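Local coordinates for SCO family protein (Aquifex aeolicus, PDB 3ME7) that probably binds copper and takes part in electron transport, as a thioredoxin-like SCO1/2-family domain cut from a longer membrane protein, at residues Tyr6-Gly9 and Asp10-Leu13; Leu52-Ile55 and Pro56-Thr60; Asp76-Glu79 and Asp80-Arg83; Phe117-Gly121 and Asn122-His126. All coordinates share one frame; numbering follows the deposited sequence.

Contact 1: residues Tyr6-Gly9 and Asp10-Leu13; sequences YVPG and DITL
From Pro8 to Ile11 the backbone makes a type I beta turn, with Gly9 and Asp10 at its two corners. The turn leads straight into strand 12-15, near one side of the mixed sheet of this thioredoxin-like fold. Apolar side chains meet across it. The end of the Ile11 side chain folds back over the turn. Ile11 CG1 lies anti to the carbonyl carbon and beside the backbone N (chi1 -73°), and this carries CD1 back toward Pro8. Ile11 CD1 stands 3.4 Å from Pro8 O. The same methyl meets the proline ring at Pro8 CB, 3.9 Å away. It also touches Val7 CG1 at 3.9 Å, where the two side chains cross at about a right angle. One methyl therefore bridges two residues of the incoming loop. Helix 103-112 covers this patch, with Leu109 against Val7 and Lys108 against both Pro8 and Ile11. With Ile11 cut back to an alanine, a gap would probably open beside Val7 and Pro8. The acidic corner faces the same helix: Asp10 OD1 forms a salt bridge with Lys108. Backbone hydrogen bonds between Gly9 and Lys24 and between Ile11 and Leu23 tie the turn to the segment just after strand 20-22. The carboxylate also lies against the proline, with Asp10 OD1 3.7 Å from Pro8 CB.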
loop_
_atom_site.group_PDB
_atom_site.type_symbol
_atom_site.label_atom_id
_atom_site.label_comp_id
_atom_site.label_asym_id
_atom_site.label_seq_id
_atom_site.Cartn_x
_atom_site.Cartn_y
_atom_site.Cartn_z
ATOM N N TYR A 6 -1.371 -0.868 14.800
ATOM C CA TYR A 6 -0.080 -0.790 14.144
ATOM C C TYR A 6 0.120 -1.979 13.218
ATOM O O TYR A 6 -0.237 -3.120 13.568
ATOM C CB TYR A 6 1.043 -0.776 15.184
ATOM C CG TYR A 6 1.212 0.572 15.859
ATOM C CD1 TYR A 6 0.360 0.959 16.887
ATOM C CD2 TYR A 6 2.210 1.457 15.459
ATOM C CE1 TYR A 6 0.494 2.206 17.494
ATOM C CE2 TYR A 6 2.363 2.691 16.066
ATOM C CZ TYR A 6 1.490 3.066 17.082
ATOM O OH TYR A 6 1.617 4.296 17.710
ATOM N N VAL A 7 0.701 -1.721 12.050
ATOM C CA VAL A 7 1.163 -2.816 11.197
ATOM C C VAL A 7 2.503 -3.329 11.758
ATOM O O VAL A 7 3.425 -2.535 11.961
ATOM C CB VAL A 7 1.306 -2.392 9.710
ATOM C CG1 VAL A 7 1.635 -3.616 8.853
ATOM C CG2 VAL A 7 0.000 -1.777 9.193
ATOM N N PRO A 8 2.611 -4.646 12.035
ATOM C CA PRO A 8 3.843 -5.193 12.615
ATOM C C PRO A 8 5.078 -4.819 11.810
ATOM O O PRO A 8 5.120 -5.006 10.588
ATOM C CB PRO A 8 3.608 -6.714 12.582
ATOM C CG PRO A 8 2.122 -6.833 12.726
ATOM C CD PRO A 8 1.567 -5.676 11.915
ATOM N N GLY A 9 6.088 -4.307 12.497
ATOM C CA GLY A 9 7.281 -3.791 11.831
ATOM C C GLY A 9 8.241 -4.867 11.346
ATOM O O GLY A 9 9.082 -4.617 10.480
ATOM N N ASP A 10 8.111 -6.073 11.894
ATOM C CA ASP A 10 9.028 -7.140 11.527
ATOM C C ASP A 10 8.615 -7.928 10.279
ATOM O O ASP A 10 9.320 -8.868 9.892
ATOM C CB ASP A 10 9.285 -8.086 12.716
ATOM C CG ASP A 10 8.014 -8.721 13.263
ATOM O OD1 ASP A 10 6.890 -8.306 12.892
ATOM O OD2 ASP A 10 8.141 -9.642 14.101
ATOM N N ILE A 11 7.489 -7.547 9.656
ATOM C CA ILE A 11 7.078 -8.132 8.379
ATOM C C ILE A 11 8.196 -7.936 7.353
ATOM O O ILE A 11 8.656 -6.805 7.139
ATOM C CB ILE A 11 5.778 -7.465 7.896
ATOM C CG1 ILE A 11 4.624 -7.960 8.768
ATOM C CG2 ILE A 11 5.511 -7.772 6.401
ATOM C CD1 ILE A 11 3.342 -7.140 8.674
ATOM N N THR A 12 8.607 -9.031 6.714
ATOM C CA THR A 12 9.629 -8.976 5.686
ATOM C C THR A 12 8.971 -8.907 4.316
ATOM O O THR A 12 8.121 -9.760 3.974
ATOM C CB THR A 12 10.590 -10.182 5.766
ATOM O OG1 THR A 12 11.260 -10.181 7.039
ATOM C CG2 THR A 12 11.642 -10.089 4.652
ATOM N N LEU A 13 9.355 -7.875 3.560
ATOM C CA LEU A 13 8.926 -7.655 2.185
ATOM C C LEU A 13 10.127 -7.772 1.257
ATOM O O LEU A 13 11.275 -7.610 1.682
ATOM C CB LEU A 13 8.299 -6.258 2.065
ATOM C CG LEU A 13 7.131 -5.978 3.014
ATOM C CD1 LEU A 13 6.842 -4.447 3.002
ATOM C CD2 LEU A 13 5.916 -6.781 2.651
#

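Contact 2: residues Leu52-Ile55 and Pro56-Thr60; sequences LKVI and PKLGT
Val54 O and Ile55 O accept from Lys57 N and Leu58 N in the first turn of the short, weakly bonded helix 55-58, which follows helix 43-52 after a brief break. Both backbone hydrogen bonds reach three residues along the chain. Lys57 N donates to Val54 O at 3.0 Å, and Leu58 N donates to Ile55 O at 2.9 Å. In both, the donor sits well above the carbonyl plane. Among the apolar contacts, Ile55 CD1 meets Leu58 CD1 at 4.1 Å, the two side chains crossing at about a right angle. Phe65 packs on both Ile55 and Leu58, Trp95 on Ile55, and Phe153 of helix 150-160 on Leu58. Gly59, the first residue past the helix, has positive phi; a side chain there would jam against the carbonyl O of Leu58. A third group sets carbons against carbonyl oxygens. Pro56 has no N-H to give, and its ring lies beside an earlier carbonyl, with Pro56 CD 3.1 Å from Leu52 O. Leu58 CG rests 3.5 Å from Val54 O. The Lys57 chain stays extended until chi4 turns to -90°, and Lys57 CE lies 3.4 Å from Lys53 O.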
loop_
_atom_site.group_PDB
_atom_site.type_symbol
_atom_site.label_atom_id
_atom_site.label_comp_id
_atom_site.label_asym_id
_atom_site.label_seq_id
_atom_site.Cartn_x
_atom_site.Cartn_y
_atom_site.Cartn_z
ATOM N N LEU A 52 -1.708 6.516 -9.786
ATOM C CA LEU A 52 -0.772 7.201 -10.667
ATOM C C LEU A 52 -1.222 8.637 -10.941
ATOM O O LEU A 52 -0.380 9.493 -11.159
ATOM C CB LEU A 52 -0.607 6.448 -11.999
ATOM C CG LEU A 52 0.187 5.143 -11.907
ATOM C CD1 LEU A 52 -0.003 4.333 -13.193
ATOM C CD2 LEU A 52 1.668 5.383 -11.656
ATOM N N LYS A 53 -2.533 8.880 -10.928
ATOM C CA LYS A 53 -3.091 10.213 -11.221
ATOM C C LYS A 53 -3.362 11.092 -9.995
ATOM O O LYS A 53 -3.795 12.238 -10.147
ATOM C CB LYS A 53 -4.322 10.117 -12.141
ATOM C CG LYS A 53 -3.928 9.779 -13.584
ATOM C CD LYS A 53 -5.073 9.314 -14.489
ATOM C CE LYS A 53 -4.543 9.107 -15.909
ATOM N NZ LYS A 53 -5.574 8.598 -16.871
ATOM N N VAL A 54 -3.145 10.566 -8.791
ATOM C CA VAL A 54 -3.252 11.396 -7.586
ATOM C C VAL A 54 -1.920 11.607 -6.874
ATOM O O VAL A 54 -1.673 12.698 -6.359
ATOM C CB VAL A 54 -4.360 10.901 -6.596
ATOM C CG1 VAL A 54 -3.979 9.579 -5.889
ATOM C CG2 VAL A 54 -4.696 11.981 -5.544
ATOM N N ILE A 55 -1.068 10.580 -6.850
ATOM C CA ILE A 55 0.218 10.667 -6.150
ATOM C C ILE A 55 1.053 11.917 -6.531
ATOM O O ILE A 55 1.554 12.592 -5.637
ATOM C CB ILE A 55 1.049 9.344 -6.285
ATOM C CG1 ILE A 55 0.375 8.200 -5.507
ATOM C CG2 ILE A 55 2.508 9.531 -5.868
ATOM C CD1 ILE A 55 0.249 8.400 -3.993
ATOM N N PRO A 56 1.210 12.219 -7.846
ATOM C CA PRO A 56 2.012 13.391 -8.216
ATOM C C PRO A 56 1.503 14.707 -7.653
ATOM O O PRO A 56 2.271 15.660 -7.557
ATOM C CB PRO A 56 1.919 13.410 -9.742
ATOM C CG PRO A 56 1.757 11.975 -10.110
ATOM C CD PRO A 56 0.850 11.419 -9.036
ATOM N N LYS A 57 0.219 14.788 -7.309
ATOM C CA LYS A 57 -0.310 16.013 -6.712
ATOM C C LYS A 57 0.179 16.221 -5.276
ATOM O O LYS A 57 0.155 17.336 -4.761
ATOM C CB LYS A 57 -1.841 15.965 -6.677
ATOM C CG LYS A 57 -2.489 15.875 -8.044
ATOM C CD LYS A 57 -3.985 15.649 -7.892
ATOM C CE LYS A 57 -4.619 15.428 -9.266
ATOM N NZ LYS A 57 -5.043 16.738 -9.834
ATOM N N LEU A 58 0.548 15.122 -4.616
ATOM C CA LEU A 58 0.701 15.076 -3.164
ATOM C C LEU A 58 2.124 15.325 -2.702
ATOM O O LEU A 58 2.341 15.775 -1.572
ATOM C CB LEU A 58 0.236 13.702 -2.633
ATOM C CG LEU A 58 -1.217 13.357 -2.942
ATOM C CD1 LEU A 58 -1.435 11.877 -2.571
ATOM C CD2 LEU A 58 -2.212 14.250 -2.205
ATOM N N GLY A 59 3.080 14.976 -3.546
ATOM C CA GLY A 59 4.487 15.050 -3.190
ATOM C C GLY A 59 5.300 14.030 -3.944
ATOM O O GLY A 59 4.822 13.408 -4.895
ATOM N N THR A 60 6.534 13.838 -3.488
ATOM C CA THR A 60 7.502 12.997 -4.162
ATOM C C THR A 60 7.687 11.680 -3.399
ATOM O O THR A 60 8.168 11.685 -2.256
ATOM C CB THR A 60 8.843 13.710 -4.249
ATOM O OG1 THR A 60 8.649 14.960 -4.925
ATOM C CG2 THR A 60 9.853 12.871 -5.018
#

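Contact 3: residues Asp76-Glu79 and Asp80-Arg83; sequences DTLE and DIKR. With SO4 (sulfate ion), chain C.
Thr77 OG1 sits between its own backbone N and carbonyl carbon (chi1 63°), while Asp80 CG lies anti to its carbonyl carbon (chi1 -67°), and the two polar ends meet. Thr77 N donates to Asp80 OD2 at 2.9 Å in a nearly straight bond, 170° at the hydrogen. Asp80 OD2 receives it on its anti lone pair. In return Asp80 N reaches Thr77 OG1 in a weak bond of 3.4 Å. This reciprocal pair is a capping box, with Thr77 as the N-cap of helix 78-87, the crossover helix of a beta-alpha-beta unit. Asp80 OD1, the other oxygen, accepts from Arg83 NH1 at 2.9 Å on its anti lone pair, a salt bridge one turn on. Asp76 OD1 lies 3.7 Å from Asp80 OD2, a like-charge approach that Arg83 would probably ease; the Asp76 carboxylate is held by Thr71 and Thr38. Without this carboxylate, as with an alanine at Asp80, Thr77 N would probably lose its acceptor and Arg83 its salt-bridge mate. A sulfate, probably from the crystallisation liquor, sits at the helix start. Leu78 N donates to its O4 at 3.3 Å and weakly to O1, and Lys99 NZ is also hydrogen-bonded to the ion. Leu78 and Ile81 lie side by side, with Leu78 CD2 3.9 Å from Ile81 CD1.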
loop_
_atom_site.group_PDB
_atom_site.type_symbol
_atom_site.label_atom_id
_atom_site.label_comp_id
_atom_site.label_asym_id
_atom_site.label_seq_id
_atom_site.Cartn_x
_atom_site.Cartn_y
_atom_site.Cartn_z
ATOM N N ASP A 76 2.457 -15.155 -6.284
ATOM C CA ASP A 76 3.215 -14.163 -7.038
ATOM C C ASP A 76 4.700 -14.225 -6.654
ATOM O O ASP A 76 5.049 -14.311 -5.467
ATOM C CB ASP A 76 2.654 -12.744 -6.815
ATOM C CG ASP A 76 1.507 -12.393 -7.756
ATOM O OD1 ASP A 76 1.202 -13.164 -8.691
ATOM O OD2 ASP A 76 0.902 -11.318 -7.569
ATOM N N THR A 77 5.556 -14.225 -7.670
ATOM C CA THR A 77 7.006 -14.264 -7.510
ATOM C C THR A 77 7.615 -12.897 -7.839
ATOM O O THR A 77 6.912 -11.960 -8.271
ATOM C CB THR A 77 7.619 -15.269 -8.483
ATOM O OG1 THR A 77 7.350 -14.835 -9.816
ATOM C CG2 THR A 77 7.035 -16.677 -8.261
ATOM N N LEU A 78 8.930 -12.806 -7.648
ATOM C CA LEU A 78 9.689 -11.602 -8.016
ATOM C C LEU A 78 9.510 -11.255 -9.492
ATOM O O LEU A 78 9.357 -10.096 -9.844
ATOM C CB LEU A 78 11.165 -11.764 -7.651
ATOM C CG LEU A 78 11.424 -11.844 -6.141
ATOM C CD1 LEU A 78 12.903 -12.086 -5.876
ATOM C CD2 LEU A 78 10.973 -10.585 -5.431
ATOM N N GLU A 79 9.496 -12.274 -10.349
ATOM C CA GLU A 79 9.204 -12.088 -11.767
ATOM C C GLU A 79 7.858 -11.377 -11.980
ATOM O O GLU A 79 7.762 -10.425 -12.755
ATOM C CB GLU A 79 9.223 -13.466 -12.452
ATOM C CG GLU A 79 8.840 -13.497 -13.916
ATOM C CD GLU A 79 8.890 -14.909 -14.488
ATOM O OE1 GLU A 79 7.999 -15.731 -14.157
ATOM O OE2 GLU A 79 9.813 -15.195 -15.271
ATOM N N ASP A 80 6.842 -11.848 -11.263
ATOM C CA ASP A 80 5.498 -11.267 -11.351
ATOM C C ASP A 80 5.447 -9.800 -10.930
ATOM O O ASP A 80 4.811 -8.988 -11.610
ATOM C CB ASP A 80 4.496 -12.062 -10.518
ATOM C CG ASP A 80 4.262 -13.453 -11.057
ATOM O OD1 ASP A 80 4.020 -13.603 -12.270
ATOM O OD2 ASP A 80 4.315 -14.405 -10.265
ATOM N N ILE A 81 6.089 -9.466 -9.806
ATOM C CA ILE A 81 6.032 -8.077 -9.342
ATOM C C ILE A 81 6.880 -7.132 -10.193
ATOM O O ILE A 81 6.532 -5.961 -10.341
ATOM C CB ILE A 81 6.299 -7.907 -7.823
ATOM C CG1 ILE A 81 7.643 -8.514 -7.402
ATOM C CG2 ILE A 81 5.117 -8.454 -7.015
ATOM C CD1 ILE A 81 8.055 -8.088 -5.994
ATOM N N LYS A 82 7.983 -7.643 -10.737
ATOM C CA LYS A 82 8.794 -6.884 -11.687
ATOM C C LYS A 82 7.986 -6.553 -12.944
ATOM O O LYS A 82 8.034 -5.427 -13.447
ATOM C CB LYS A 82 10.063 -7.665 -12.047
ATOM C CG LYS A 82 11.049 -6.882 -12.907
ATOM C CD LYS A 82 11.400 -5.577 -12.234
ATOM C CE LYS A 82 12.233 -4.681 -13.131
ATOM N NZ LYS A 82 12.295 -3.297 -12.596
ATOM N N ARG A 83 7.257 -7.542 -13.453
ATOM C CA ARG A 83 6.349 -7.320 -14.595
ATOM C C ARG A 83 5.303 -6.224 -14.276
ATOM O O ARG A 83 5.080 -5.306 -15.074
ATOM C CB ARG A 83 5.672 -8.637 -14.984
ATOM C CG ARG A 83 4.957 -8.629 -16.354
ATOM C CD ARG A 83 4.137 -9.918 -16.574
ATOM N NE ARG A 83 3.058 -10.013 -15.592
ATOM C CZ ARG A 83 2.921 -10.983 -14.688
ATOM N NH1 ARG A 83 3.785 -11.987 -14.632
ATOM N NH2 ARG A 83 1.921 -10.933 -13.822
HETATM S S SO4 C . 10.473 -15.700 -5.517
HETATM O O1 SO4 C . 9.460 -14.776 -5.019
HETATM O O2 SO4 C . 11.625 -15.674 -4.628
HETATM O O3 SO4 C . 9.913 -17.052 -5.600
HETATM O O4 SO4 C . 10.909 -15.266 -6.845
#

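Contact 4: residues Phe117-Gly121 and Asn122-His126; sequences FMTAG and NDFIH
Met118 O accepts from Ile125 N at 2.8 Å, nearly along the C=O axis, and also has Phe124 CA 3.3 Å away in a CA-H...O contact. The reverse bond, Met118 N to Ile125 O, is 3.0 Å long. Ala120 and Asp123 form the next hydrogen-bonded antiparallel pair, with Ala120 N 2.9 Å from Asp123 O. These bonds make a beta hairpin closed by a type II' turn, where Gly121 takes the positive phi. On one face Ile125 packs across the strands on Ala120, with Ile125 CG1 3.6 Å from Ala120 CB. Phe117 and Phe124 make a T-shaped (edge-to-face) pair. The edge of Phe117 comes over the face of Phe124, with planes at 70° and Phe117 CD2 3.5 Å from Phe124 CD1. Tyr37 meets the Phe124 ring edge-to-face, and its hydroxyl is hydrogen-bonded to Phe124 N. His126, a predicted copper ligand, follows the second strand. Its CB lies 3.9 Å from Phe117 CB, and its side chain is about 4 Å from those of Cys40 and Cys44, predicted ligands that form a disulfide. The ladder's last pair, Met118 with Ile125, comes directly before His126, so the histidine leaves the end of the hairpin beside the cysteines, consistent with its predicted copper role.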
loop_
_atom_site.group_PDB
_atom_site.type_symbol
_atom_site.label_atom_id
_atom_site.label_comp_id
_atom_site.label_asym_id
_atom_site.label_seq_id
_atom_site.Cartn_x
_atom_site.Cartn_y
_atom_site.Cartn_z
ATOM N N PHE A 117 -9.592 -11.796 1.293
ATOM C CA PHE A 117 -9.954 -12.112 -0.078
ATOM C C PHE A 117 -10.473 -13.530 -0.155
ATOM O O PHE A 117 -10.301 -14.312 0.786
ATOM C CB PHE A 117 -8.786 -11.843 -1.039
ATOM C CG PHE A 117 -7.553 -12.693 -0.811
ATOM C CD1 PHE A 117 -6.577 -12.306 0.100
ATOM C CD2 PHE A 117 -7.347 -13.855 -1.544
ATOM C CE1 PHE A 117 -5.418 -13.075 0.280
ATOM C CE2 PHE A 117 -6.194 -14.625 -1.369
ATOM C CZ PHE A 117 -5.233 -14.237 -0.449
ATOM N N MET A 118 -11.123 -13.855 -1.272
ATOM C CA MET A 118 -11.735 -15.165 -1.476
ATOM C C MET A 118 -11.691 -15.520 -2.961
ATOM O O MET A 118 -11.607 -14.623 -3.797
ATOM C CB MET A 118 -13.188 -15.141 -0.971
ATOM C CG MET A 118 -13.966 -13.871 -1.291
ATOM S SD MET A 118 -15.083 -13.384 0.036
ATOM C CE MET A 118 -15.693 -14.980 0.554
ATOM N N THR A 119 -11.764 -16.805 -3.290
ATOM C CA THR A 119 -11.758 -17.216 -4.714
ATOM C C THR A 119 -13.056 -16.917 -5.439
ATOM O O THR A 119 -14.133 -16.984 -4.857
ATOM C CB THR A 119 -11.487 -18.721 -4.891
ATOM O OG1 THR A 119 -12.419 -19.470 -4.105
ATOM C CG2 THR A 119 -10.107 -19.050 -4.483
ATOM N N ALA A 120 -12.929 -16.588 -6.726
ATOM C CA ALA A 120 -14.059 -16.448 -7.635
ATOM C C ALA A 120 -13.575 -16.947 -8.987
ATOM O O ALA A 120 -13.005 -16.184 -9.761
ATOM C CB ALA A 120 -14.495 -15.000 -7.726
ATOM N N GLY A 121 -13.771 -18.236 -9.253
ATOM C CA GLY A 121 -13.171 -18.865 -10.429
ATOM C C GLY A 121 -11.658 -18.766 -10.359
ATOM O O GLY A 121 -11.039 -19.234 -9.397
ATOM N N ASN A 122 -11.059 -18.108 -11.349
ATOM C CA ASN A 122 -9.604 -18.004 -11.435
ATOM C C ASN A 122 -9.043 -16.700 -10.869
ATOM O O ASN A 122 -7.826 -16.464 -10.876
ATOM C CB ASN A 122 -9.143 -18.194 -12.880
ATOM C CG ASN A 122 -7.898 -19.038 -12.973
ATOM O OD1 ASN A 122 -7.973 -20.229 -13.281
ATOM N ND2 ASN A 122 -6.746 -18.441 -12.673
ATOM N N ASP A 123 -9.940 -15.860 -10.371
ATOM C CA ASP A 123 -9.545 -14.594 -9.774
ATOM C C ASP A 123 -9.972 -14.526 -8.319
ATOM O O ASP A 123 -10.457 -15.519 -7.757
ATOM C CB ASP A 123 -10.124 -13.428 -10.571
ATOM C CG ASP A 123 -9.389 -13.207 -11.869
ATOM O OD1 ASP A 123 -8.243 -12.698 -11.836
ATOM O OD2 ASP A 123 -9.953 -13.560 -12.920
ATOM N N PHE A 124 -9.780 -13.363 -7.718
ATOM C CA PHE A 124 -10.135 -13.148 -6.335
ATOM C C PHE A 124 -11.222 -12.088 -6.224
ATOM O O PHE A 124 -11.283 -11.171 -7.042
ATOM C CB PHE A 124 -8.911 -12.685 -5.555
ATOM C CG PHE A 124 -7.843 -13.733 -5.408
ATOM C CD1 PHE A 124 -8.125 -14.969 -4.818
ATOM C CD2 PHE A 124 -6.544 -13.472 -5.834
ATOM C CE1 PHE A 124 -7.122 -15.942 -4.666
ATOM C CE2 PHE A 124 -5.539 -14.427 -5.688
ATOM C CZ PHE A 124 -5.832 -15.663 -5.107
ATOM N N ILE A 125 -12.081 -12.239 -5.219
ATOM C CA ILE A 125 -13.000 -11.186 -4.780
ATOM C C ILE A 125 -12.321 -10.550 -3.570
ATOM O O ILE A 125 -11.857 -11.262 -2.683
ATOM C CB ILE A 125 -14.368 -11.787 -4.392
ATOM C CG1 ILE A 125 -15.140 -12.190 -5.648
ATOM C CG2 ILE A 125 -15.214 -10.797 -3.569
ATOM C CD1 ILE A 125 -16.343 -13.056 -5.360
ATOM N N HIS A 126 -12.234 -9.220 -3.552
ATOM C CA HIS A 126 -11.462 -8.511 -2.537
ATOM C C HIS A 126 -11.935 -7.058 -2.457
ATOM O O HIS A 126 -12.551 -6.554 -3.401
ATOM C CB HIS A 126 -9.953 -8.558 -2.889
ATOM C CG HIS A 126 -9.625 -7.875 -4.179
ATOM N ND1 HIS A 126 -9.279 -6.542 -4.237
ATOM C CD2 HIS A 126 -9.627 -8.319 -5.458
ATOM C CE1 HIS A 126 -9.073 -6.197 -5.495
ATOM N NE2 HIS A 126 -9.285 -7.255 -6.258
#

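All four contacts are local and lie in different parts of one thioredoxin-like domain. Contacts 1, 2 and 3 are partly buried, whereas contact 4 is a surface hairpin. No element is shared: contact 1 leads into strand 12-15, contact 2 makes helix 55-58, contact 3 starts helix 78-87, and contact 4 pairs strands 118-120 and 123-125. Contacts 1 and 2 both pair a turn with apolar side chains, on opposite sides of the chain's centre. Contact 3 relies on charge and helix capping; contact 4 on a strand ladder and two rings. These two approach the predicted copper site, the side chain of Asp76 about 8 Å from that of Cys40 and His126 as a predicted ligand itself.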